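Local atomic coordinates of DUF4847 domain-containing protein (Bacteroides vulgatus, PDB entry 4ZGF), a protein that is of unknown function but binds calcium ions and probably folds as a calycin-type, lipocalin-like antiparallel beta barrel. Residues T59-A62 against D63-T67; Q80-K84 against D85-N89; N103-I106 against E107-N111. All coordinates share one frame; numbering follows the deposited sequence.

Contact 1: T59-A62 against D63-T67; sequences TFKA and DGTFT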
ATOM      1  N   THR A  59       3.543   3.464   9.167  1.00  5.31           N
ATOM      2  CA  THR A  59       2.849   3.746  10.405  1.00  5.91           C
ATOM      3  C   THR A  59       2.412   5.215  10.379  1.00  5.90           C
ATOM      4  O   THR A  59       3.243   6.123  10.353  1.00  6.43           O
ATOM      5  CB  THR A  59       3.740   3.458  11.618  1.00  6.88           C
ATOM      6  OG1 THR A  59       4.158   2.086  11.570  1.00  7.90           O
ATOM      7  CG2 THR A  59       3.015   3.703  12.911  1.00  8.46           C
ATOM      8  N   PHE A  60       1.090   5.406  10.374  1.00  6.05           N
ATOM      9  CA  PHE A  60       0.513   6.738  10.445  1.00  6.54           C
ATOM     10  C   PHE A  60       0.301   7.102  11.919  1.00  7.36           C
ATOM     11  O   PHE A  60      -0.277   6.339  12.676  1.00  9.04           O
ATOM     12  CB  PHE A  60      -0.856   6.740   9.746  1.00  6.47           C
ATOM     13  CG  PHE A  60      -0.820   6.356   8.278  1.00  6.32           C
ATOM     14  CD1 PHE A  60      -0.531   7.304   7.298  1.00  7.82           C
ATOM     15  CD2 PHE A  60      -1.096   5.063   7.869  1.00  6.97           C
ATOM     16  CE1 PHE A  60      -0.481   6.930   5.957  1.00  8.27           C
ATOM     17  CE2 PHE A  60      -1.054   4.701   6.543  1.00  7.50           C
ATOM     18  CZ  PHE A  60      -0.764   5.626   5.579  1.00  8.04           C
ATOM     19  N   LYS A  61       0.752   8.292  12.298  1.00  7.94           N
ATOM     20  CA  LYS A  61       0.512   8.833  13.635  1.00  8.82           C
ATOM     21  C   LYS A  61      -0.633   9.813  13.621  1.00  9.39           C
ATOM     22  O   LYS A  61      -0.842  10.511  12.639  1.00  9.35           O
ATOM     23  CB  LYS A  61       1.779   9.478  14.189  1.00  9.68           C
ATOM     24  CG  LYS A  61       2.841   8.502  14.591  1.00 12.67           C
ATOM     25  CD  LYS A  61       3.941   9.176  15.396  1.00 15.12           C
ATOM     26  CE  LYS A  61       4.994   8.173  15.820  1.00 17.62           C
ATOM     27  NZ  LYS A  61       6.007   8.707  16.763  1.00 21.47           N
ATOM     28  N   ALA A  62      -1.331   9.907  14.761  1.00 10.96           N
ATOM     29  CA  ALA A  62      -2.475  10.804  14.881  1.00 13.14           C
ATOM     30  C   ALA A  62      -2.093  12.280  14.789  1.00 12.76           C
ATOM     31  O   ALA A  62      -2.970  13.127  14.577  1.00 17.19           O
ATOM     32  CB  ALA A  62      -3.246  10.527  16.159  1.00 15.44           C
ATOM     33  N   ASP A  63      -0.803  12.601  14.915  1.00 11.95           N
ATOM     34  CA  ASP A  63      -0.332  13.973  14.719  1.00 13.05           C
ATOM     35  C   ASP A  63      -0.232  14.396  13.248  1.00 11.89           C
ATOM     36  O   ASP A  63       0.248  15.483  12.972  1.00 13.65           O
ATOM     37  CB  ASP A  63       0.981  14.232  15.466  1.00 13.61           C
ATOM     38  CG  ASP A  63       2.171  13.494  14.911  1.00 13.45           C
ATOM     39  OD1 ASP A  63       2.032  12.793  13.895  1.00 10.85           O
ATOM     40  OD2 ASP A  63       3.272  13.641  15.533  1.00 17.53           O
ATOM     41  N   GLY A  64      -0.637  13.529  12.317  1.00 10.36           N
ATOM     42  CA  GLY A  64      -0.577  13.865  10.903  1.00  9.56           C
ATOM     43  C   GLY A  64       0.762  13.609  10.233  1.00  7.76           C
ATOM     44  O   GLY A  64       0.959  14.038   9.110  1.00  7.67           O
ATOM     45  N   THR A  65       1.650  12.889  10.910  1.00  7.90           N
ATOM     46  CA  THR A  65       2.912  12.454  10.321  1.00  7.04           C
ATOM     47  C   THR A  65       2.885  10.962  10.074  1.00  6.59           C
ATOM     48  O   THR A  65       2.094  10.231  10.657  1.00  7.09           O
ATOM     49  CB  THR A  65       4.128  12.820  11.194  1.00  8.51           C
ATOM     50  OG1 THR A  65       4.122  12.048  12.399  1.00  9.45           O
ATOM     51  CG2 THR A  65       4.161  14.322  11.508  1.00  9.89           C
ATOM     52  N   PHE A  66       3.773  10.508   9.206  1.00  6.14           N
ATOM     53  CA  PHE A  66       4.023   9.061   9.049  1.00  6.22           C
ATOM     54  C   PHE A  66       5.500   8.812   8.861  1.00  6.12           C
ATOM     55  O   PHE A  66       6.282   9.676   8.430  1.00  6.43           O
ATOM     56  CB  PHE A  66       3.228   8.465   7.868  1.00  6.49           C
ATOM     57  CG  PHE A  66       3.748   8.829   6.494  1.00  5.73           C
ATOM     58  CD1 PHE A  66       4.771   8.115   5.886  1.00  6.16           C
ATOM     59  CD2 PHE A  66       3.214   9.894   5.798  1.00  6.44           C
ATOM     60  CE1 PHE A  66       5.244   8.461   4.636  1.00  6.55           C
ATOM     61  CE2 PHE A  66       3.679  10.248   4.525  1.00  6.68           C
ATOM     62  CZ  PHE A  66       4.696   9.524   3.957  1.00  6.48           C
ATOM     63  N   THR A  67       5.848   7.554   9.145  1.00  6.14           N
ATOM     64  CA  THR A  67       7.125   6.985   8.781  1.00  6.66           C
ATOM     65  C   THR A  67       6.855   5.592   8.240  1.00  6.33           C
ATOM     66  O   THR A  67       5.800   5.034   8.437  1.00  6.93           O
ATOM     67  CB  THR A  67       8.100   6.899   9.953  1.00  8.19           C
ATOM     68  OG1 THR A  67       7.544   6.026  10.939  1.00  9.06           O
ATOM     69  CG2 THR A  67       8.395   8.237  10.577  1.00  9.32           C
TER
HETATM   70  O   HOH W   1       5.197   6.878  12.228  1.00  9.61           O
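Lys61 lays its CB only 3.3 Å from OD1 of Asp63, an oxygen already gripped twice by Thr65. OG1 of Thr65 donates to Asp63 OD1 on its syn side at 2.7 Å, while the backbone N of Thr65 reaches the same oxygen on its anti side, closing an Asx turn. The carboxylate can sit over the bend because CG of Asp63 stands between its own N and carbonyl carbon (chi1 69°). CB of Lys61, and more distantly CD, pass Thr65 OG1 at an angle, while the ammonium end runs away from the turn. Beneath this lies a type I turn from Lys61 to Gly64, the tip of the beta hairpin of strands 57-60 and 65-70. Gly64 N closes it on Lys61 O at 3.0 Å, and Lys61 N bonds to Thr65 O. Gly64 has a left-handed backbone, in which a side chain would be pressed against the preceding carbonyl. Further along, Phe60 and Phe66 form a non-hydrogen-bonded pair, side by side, with CD1 of Phe60 4.0 Å from CB of Phe66; Trp79 meets the Phe60 ring and Phe92 the Phe66 ring, each edge-to-face. Thr59 and Thr67, on the opposite face, form a hydrogen-bonded pair, and a water joins Thr59 O to Thr67 OG1.

Contact 2: Q80-K84 against D85-N89; sequences QADGK and DRTVN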
ATOM      1  N   GLN A  80      -3.215  13.540   5.640  0.60  7.55           N
ATOM      2  CA  GLN A  80      -4.525  14.040   6.081  0.60  8.76           C
ATOM      3  C   GLN A  80      -5.596  13.129   5.500  0.60  8.26           C
ATOM      4  O   GLN A  80      -5.423  12.620   4.397  0.60  8.96           O
ATOM      5  CB  GLN A  80      -4.701  15.509   5.598  0.60 11.00           C
ATOM      6  CG  GLN A  80      -3.584  16.498   5.969  0.60 13.20           C
ATOM      7  CD  GLN A  80      -2.347  16.520   5.057  0.60 13.81           C
ATOM      8  OE1 GLN A  80      -2.444  16.385   3.801  0.60 14.64           O
ATOM      9  NE2 GLN A  80      -1.155  16.710   5.681  0.60 13.65           N
ATOM     10  N   ALA A  81      -6.692  12.905   6.216  1.00  9.29           N
ATOM     11  CA  ALA A  81      -7.812  12.164   5.677  1.00  9.04           C
ATOM     12  C   ALA A  81      -9.095  12.813   6.125  1.00  9.39           C
ATOM     13  O   ALA A  81      -9.157  13.519   7.139  1.00 11.61           O
ATOM     14  CB  ALA A  81      -7.741  10.703   6.100  1.00 10.42           C
ATOM     15  N   ASP A  82     -10.142  12.589   5.345  1.00  9.51           N
ATOM     16  CA  ASP A  82     -11.473  13.102   5.630  1.00 10.05           C
ATOM     17  C   ASP A  82     -12.423  11.922   5.722  1.00  9.69           C
ATOM     18  O   ASP A  82     -12.678  11.247   4.700  1.00  9.66           O
ATOM     19  CB  ASP A  82     -11.875  14.082   4.544  1.00 11.01           C
ATOM     20  CG  ASP A  82     -13.203  14.768   4.809  1.00 13.93           C
ATOM     21  OD1 ASP A  82     -13.955  14.352   5.712  1.00 15.97           O
ATOM     22  OD2 ASP A  82     -13.446  15.765   4.111  1.00 17.32           O
ATOM     23  N   GLY A  83     -12.972  11.676   6.907  1.00 11.20           N
ATOM     24  CA  GLY A  83     -13.855  10.560   7.090  1.00 11.97           C
ATOM     25  C   GLY A  83     -15.257  10.778   6.569  1.00 12.03           C
ATOM     26  O   GLY A  83     -16.055   9.831   6.529  1.00 14.74           O
ATOM     27  N   LYS A  84     -15.576  12.009   6.183  1.00 11.06           N
ATOM     28  CA  LYS A  84     -16.898  12.313   5.655  1.00 11.84           C
ATOM     29  C   LYS A  84     -17.059  11.802   4.230  1.00 11.24           C
ATOM     30  O   LYS A  84     -18.184  11.492   3.818  1.00 13.71           O
ATOM     31  CB  LYS A  84     -17.190  13.802   5.746  1.00 12.58           C
ATOM     32  CG  LYS A  84     -17.027  14.370   7.178  1.00 13.86           C
ATOM     33  CD  LYS A  84     -17.384  15.832   7.342  1.00 15.78           C
ATOM     34  CE  LYS A  84     -16.682  16.766   6.380  1.00 17.35           C
ATOM     35  NZ  LYS A  84     -15.214  16.779   6.596  1.00 19.88           N
ATOM     36  N   ASP A  85     -15.966  11.765   3.473  1.00 10.30           N
ATOM     37  CA  ASP A  85     -15.993  11.270   2.102  1.00  9.77           C
ATOM     38  C   ASP A  85     -14.972  10.165   1.838  1.00  8.23           C
ATOM     39  O   ASP A  85     -14.811   9.703   0.705  1.00  8.84           O
ATOM     40  CB  ASP A  85     -15.885  12.389   1.101  1.00 12.20           C
ATOM     41  CG  ASP A  85     -14.673  13.224   1.289  1.00 13.82           C
ATOM     42  OD1 ASP A  85     -13.782  12.819   2.034  1.00 12.63           O
ATOM     43  OD2 ASP A  85     -14.599  14.350   0.715  1.00 19.81           O
ATOM     44  N   ARG A  86     -14.303   9.712   2.881  1.00  7.84           N
ATOM     45  CA  ARG A  86     -13.279   8.659   2.780  1.00  7.27           C
ATOM     46  C   ARG A  86     -12.193   8.982   1.752  1.00  6.85           C
ATOM     47  O   ARG A  86     -11.826   8.184   0.891  1.00  6.75           O
ATOM     48  CB  ARG A  86     -13.879   7.260   2.625  1.00  8.22           C
ATOM     49  CG  ARG A  86     -14.587   6.809   3.875  1.00  9.42           C
ATOM     50  CD  ARG A  86     -15.081   5.370   3.779  1.00 10.90           C
ATOM     51  NE  ARG A  86     -16.197   5.277   2.848  1.00 11.10           N
ATOM     52  CZ  ARG A  86     -16.649   4.125   2.324  1.00 12.32           C
ATOM     53  NH1 ARG A  86     -16.060   2.972   2.622  1.00 12.04           N
ATOM     54  NH2 ARG A  86     -17.705   4.139   1.506  1.00 14.05           N
ATOM     55  N   THR A  87     -11.653  10.197   1.892  1.00  6.93           N
ATOM     56  CA  THR A  87     -10.535  10.655   1.083  1.00  6.85           C
ATOM     57  C   THR A  87      -9.270  10.800   1.928  1.00  6.15           C
ATOM     58  O   THR A  87      -9.303  10.938   3.146  1.00  7.36           O
ATOM     59  CB  THR A  87     -10.858  11.963   0.356  1.00  7.56           C
ATOM     60  OG1 THR A  87     -11.215  12.967   1.293  1.00  8.78           O
ATOM     61  CG2 THR A  87     -11.940  11.752  -0.699  1.00  8.97           C
ATOM     62  N   VAL A  88      -8.120  10.787   1.232  1.00  6.18           N
ATOM     63  CA  VAL A  88      -6.802  10.815   1.870  1.00  6.16           C
ATOM     64  C   VAL A  88      -5.849  11.613   0.981  1.00  5.79           C
ATOM     65  O   VAL A  88      -5.960  11.627  -0.247  1.00  6.33           O
ATOM     66  CB  VAL A  88      -6.300   9.389   2.146  1.00  7.32           C
ATOM     67  CG1 VAL A  88      -6.176   8.553   0.872  1.00  8.43           C
ATOM     68  CG2 VAL A  88      -4.986   9.387   2.918  1.00  8.21           C
ATOM     69  N   ASN A  89      -4.855  12.233   1.639  1.00  6.02           N
ATOM     70  CA  ASN A  89      -3.783  12.970   0.948  1.00  6.17           C
ATOM     71  C   ASN A  89      -2.493  12.690   1.687  1.00  6.20           C
ATOM     72  O   ASN A  89      -2.307  13.169   2.816  1.00  8.07           O
ATOM     73  CB  ASN A  89      -4.112  14.460   0.935  1.00  7.17           C
ATOM     74  CG  ASN A  89      -3.187  15.269   0.068  1.00  7.56           C
ATOM     75  OD1 ASN A  89      -2.234  14.753  -0.515  1.00  6.80           O
ATOM     76  ND2 ASN A  89      -3.509  16.558  -0.074  1.00 10.79           N
TER
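The carboxylates of Asp82 and Asp85 meet at the hairpin tip with planes 54° apart, OD1 of Asp85 lying 3.4 Å from CG of Asp82. Both faces of the Asp82 group are used at OD1: the backbone N of Lys84 comes in from one face at 2.9 Å, closing an Asx turn, and NZ of Lys84 from the opposite one, on the syn side. That ammonium makes a salt bridge to OD1 and a weak bond to OD2; the lysine chain manages this by folding back at chi3 and chi4. Asp85 is steadied from above its plane by OG1 of Thr87, 2.7 Å from Asp85 OD1. Threonine suits this spot, being beta-branched for a strand yet able to donate to the loop. The two acids would be expected to repel, but both belong to a calcium site, whose cation, helped by Lys84, probably offsets their charge. The antiparallel ladder follows the bulge at the tip, with Asp82 N bonded to Thr87 O at 2.9 Å and Asn89 N to Gln80 O at 2.8 Å. On the other sheet face small Ala81 and beta-branched Val88 both pack on Phe6 of helix 2-6. Arg86 and Thr87 together face Asp82 as a G1 beta bulge, so the whole is a tight antiparallel hairpin with a calcium site built on its tip.

Contact 3: N103-I106 against E107-N111; sequences NEFI and EALNN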
ATOM      1  N   ASN A 103       9.634   2.646  -6.202  1.00  6.51           N
ATOM      2  CA  ASN A 103       8.983   3.640  -7.047  1.00  7.26           C
ATOM      3  C   ASN A 103       7.491   3.291  -7.207  1.00  6.79           C
ATOM      4  O   ASN A 103       6.634   4.172  -7.165  1.00  7.41           O
ATOM      5  CB  ASN A 103       9.670   3.701  -8.419  1.00  8.15           C
ATOM      6  CG  ASN A 103      11.147   4.104  -8.352  1.00 11.20           C
ATOM      7  OD1 ASN A 103      11.648   4.552  -7.333  1.00 13.43           O
ATOM      8  ND2 ASN A 103      11.857   3.876  -9.450  1.00 14.34           N
ATOM      9  N   GLU A 104       7.188   2.005  -7.366  1.00  6.29           N
ATOM     10  CA  GLU A 104       5.816   1.558  -7.490  1.00  6.67           C
ATOM     11  C   GLU A 104       5.012   1.882  -6.207  1.00  6.25           C
ATOM     12  O   GLU A 104       3.863   2.342  -6.265  1.00  6.86           O
ATOM     13  CB  GLU A 104       5.807   0.071  -7.820  1.00  7.55           C
ATOM     14  CG  GLU A 104       4.441  -0.491  -8.084  1.00  8.01           C
ATOM     15  CD  GLU A 104       4.479  -1.941  -8.510  1.00  9.04           C
ATOM     16  OE1 GLU A 104       5.478  -2.638  -8.276  1.00 12.14           O
ATOM     17  OE2 GLU A 104       3.487  -2.399  -9.074  1.00 12.63           O
ATOM     18  N   PHE A 105       5.619   1.600  -5.052  1.00  5.82           N
ATOM     19  CA  PHE A 105       4.969   1.870  -3.771  1.00  6.03           C
ATOM     20  C   PHE A 105       4.737   3.367  -3.559  1.00  5.53           C
ATOM     21  O   PHE A 105       3.645   3.815  -3.168  1.00  6.08           O
ATOM     22  CB  PHE A 105       5.826   1.281  -2.653  1.00  6.21           C
ATOM     23  CG  PHE A 105       5.281   1.508  -1.280  1.00  7.13           C
ATOM     24  CD1 PHE A 105       4.297   0.702  -0.761  1.00  8.60           C
ATOM     25  CD2 PHE A 105       5.712   2.602  -0.511  1.00  9.83           C
ATOM     26  CE1 PHE A 105       3.798   0.889   0.531  1.00 10.08           C
ATOM     27  CE2 PHE A 105       5.219   2.795   0.775  1.00 12.35           C
ATOM     28  CZ  PHE A 105       4.259   1.930   1.288  1.00 11.30           C
ATOM     29  N   ILE A 106       5.789   4.157  -3.792  1.00  5.81           N
ATOM     30  CA  ILE A 106       5.708   5.598  -3.590  1.00  6.38           C
ATOM     31  C   ILE A 106       4.657   6.213  -4.522  1.00  6.43           C
ATOM     32  O   ILE A 106       3.880   7.071  -4.097  1.00  6.82           O
ATOM     33  CB  ILE A 106       7.123   6.232  -3.768  1.00  6.88           C
ATOM     34  CG1 ILE A 106       8.037   5.796  -2.616  1.00  7.73           C
ATOM     35  CG2 ILE A 106       7.049   7.752  -3.833  1.00  8.03           C
ATOM     36  CD1 ILE A 106       9.531   5.995  -2.931  1.00  9.43           C
ATOM     37  N   GLU A 107       4.599   5.750  -5.763  0.70  6.45           N
ATOM     38  CA  GLU A 107       3.600   6.255  -6.683  0.70  7.39           C
ATOM     39  C   GLU A 107       2.190   5.898  -6.218  0.70  7.52           C
ATOM     40  O   GLU A 107       1.284   6.737  -6.254  0.70  8.19           O
ATOM     41  CB  GLU A 107       3.886   5.715  -8.081  0.70  9.07           C
ATOM     42  CG  GLU A 107       2.989   6.263  -9.177  0.70 10.75           C
ATOM     43  CD  GLU A 107       3.257   7.754  -9.613  0.70 12.72           C
ATOM     44  OE1 GLU A 107       4.060   8.591  -9.034  0.70 13.54           O
ATOM     45  OE2 GLU A 107       2.491   8.140 -10.516  0.70 14.96           O
ATOM     46  N   ALA A 108       1.973   4.665  -5.753  1.00  6.94           N
ATOM     47  CA  ALA A 108       0.652   4.292  -5.255  1.00  7.08           C
ATOM     48  C   ALA A 108       0.231   5.172  -4.092  1.00  6.51           C
ATOM     49  O   ALA A 108      -0.929   5.597  -4.008  1.00  8.80           O
ATOM     50  CB  ALA A 108       0.614   2.817  -4.871  1.00  7.70           C
ATOM     51  N   LEU A 109       1.154   5.446  -3.170  0.70  5.85           N
ATOM     52  CA  LEU A 109       0.800   6.280  -2.039  0.70  6.05           C
ATOM     53  C   LEU A 109       0.608   7.735  -2.450  0.70  5.68           C
ATOM     54  O   LEU A 109      -0.276   8.400  -1.930  0.70  6.50           O
ATOM     55  CB  LEU A 109       1.821   6.159  -0.896  0.70  6.64           C
ATOM     56  CG  LEU A 109       1.416   5.035   0.090  0.70  8.19           C
ATOM     57  CD1 LEU A 109       1.342   3.673  -0.549  0.70  7.07           C
ATOM     58  CD2 LEU A 109       2.272   5.079   1.313  0.70  9.66           C
ATOM     59  N   ASN A 110       1.455   8.236  -3.341  1.00  5.65           N
ATOM     60  CA  ASN A 110       1.310   9.605  -3.812  1.00  5.68           C
ATOM     61  C   ASN A 110       0.021   9.838  -4.584  1.00  5.61           C
ATOM     62  O   ASN A 110      -0.504  10.946  -4.537  1.00  6.74           O
ATOM     63  CB  ASN A 110       2.474  10.004  -4.718  1.00  6.28           C
ATOM     64  CG  ASN A 110       3.573  10.701  -3.989  1.00  6.37           C
ATOM     65  OD1 ASN A 110       3.308  11.514  -3.103  1.00  6.87           O
ATOM     66  ND2 ASN A 110       4.823  10.385  -4.323  1.00  8.15           N
ATOM     67  N   ASN A 111      -0.470   8.821  -5.276  1.00  5.73           N
ATOM     68  CA  ASN A 111      -1.695   8.974  -6.064  1.00  6.38           C
ATOM     69  C   ASN A 111      -2.937   8.618  -5.277  1.00  6.16           C
ATOM     70  O   ASN A 111      -4.057   8.801  -5.773  1.00  7.20           O
ATOM     71  CB  ASN A 111      -1.577   8.210  -7.359  1.00  7.54           C
ATOM     72  CG  ASN A 111      -0.530   8.788  -8.284  1.00  8.74           C
ATOM     73  OD1 ASN A 111      -0.149   9.969  -8.185  1.00 11.13           O
ATOM     74  ND2 ASN A 111      -0.060   7.961  -9.181  1.00 10.99           N
TER
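Phe105 and Leu109, one helical turn apart, form the tight side of this contact, whereas Glu107 and Asn111 make up its looser, solvent-facing side. In the conformer of Leu109 described, one of two modelled, CD1 sits over one face of the Phe105 ring as a CH-pi contact, 4.0 Å from the ring centroid and 17° off its normal. The other methyl, CD2, lies 3.7 Å from CZ of Phe105. The ring can reach forward to the leucine because CG of Phe105 stands opposite the backbone N (chi1 179°). Both side chains face the sheet, lying against Ile133 and Phe135 of strand 132-136, and Phe56 meets the phenylalanine ring edge-to-face. With the ring of Phe105 cut back to an alanine, a gap is likely to open between helix and sheet, leaving CD1 of Leu109 without the ring face beneath it. Ala108, by contrast, is small enough for the helix to lie close to Phe16. On the flank, Ile106 and Asn110 run alongside each other, CG2 of Ile106 lying 3.5 Å from ND2 of Asn110, and both also touch Phe92. Farther out, Asn111 ND2 gives Glu107 OE2 a weak bond, doubtful because Glu107 has two conformers. A salt bridge to Lys30 and a hydrogen bond to Tyr31 hold Glu104. Through the middle run regular alpha-helical bonds, such as Leu109 N to Phe105 O at 3.0 Å and Asn110 N to Ile106 O at 2.8 Å. The chemistry is that of an amphipathic helix: aromatic and aliphatic groups bind it to the sheet, while Asn103, Glu107, Asn110 and Asn111 keep its exposed parts compatible with water.

Overall arrangement
From the N terminus, contact 1 comes first and closes the hairpin of strands 57-60 and 65-70. The chain then turns into strand 73-82, which pairs with strand 65-70 and runs on to contact 2, where the next hairpin closes before strand 87-92. Contact 3 follows within helix 100-111; it closes no loop beyond the helical turn. The three lie in series, none nested or crossing. The centres of contacts 1 and 2 are about 14 Å apart on one sheet. Contact 3, centred about 17 Å from contact 1 and 18 Å from contact 2, packs the helix against strands 87-92, 132-136 and 11-21, tying early and late parts of the chain together.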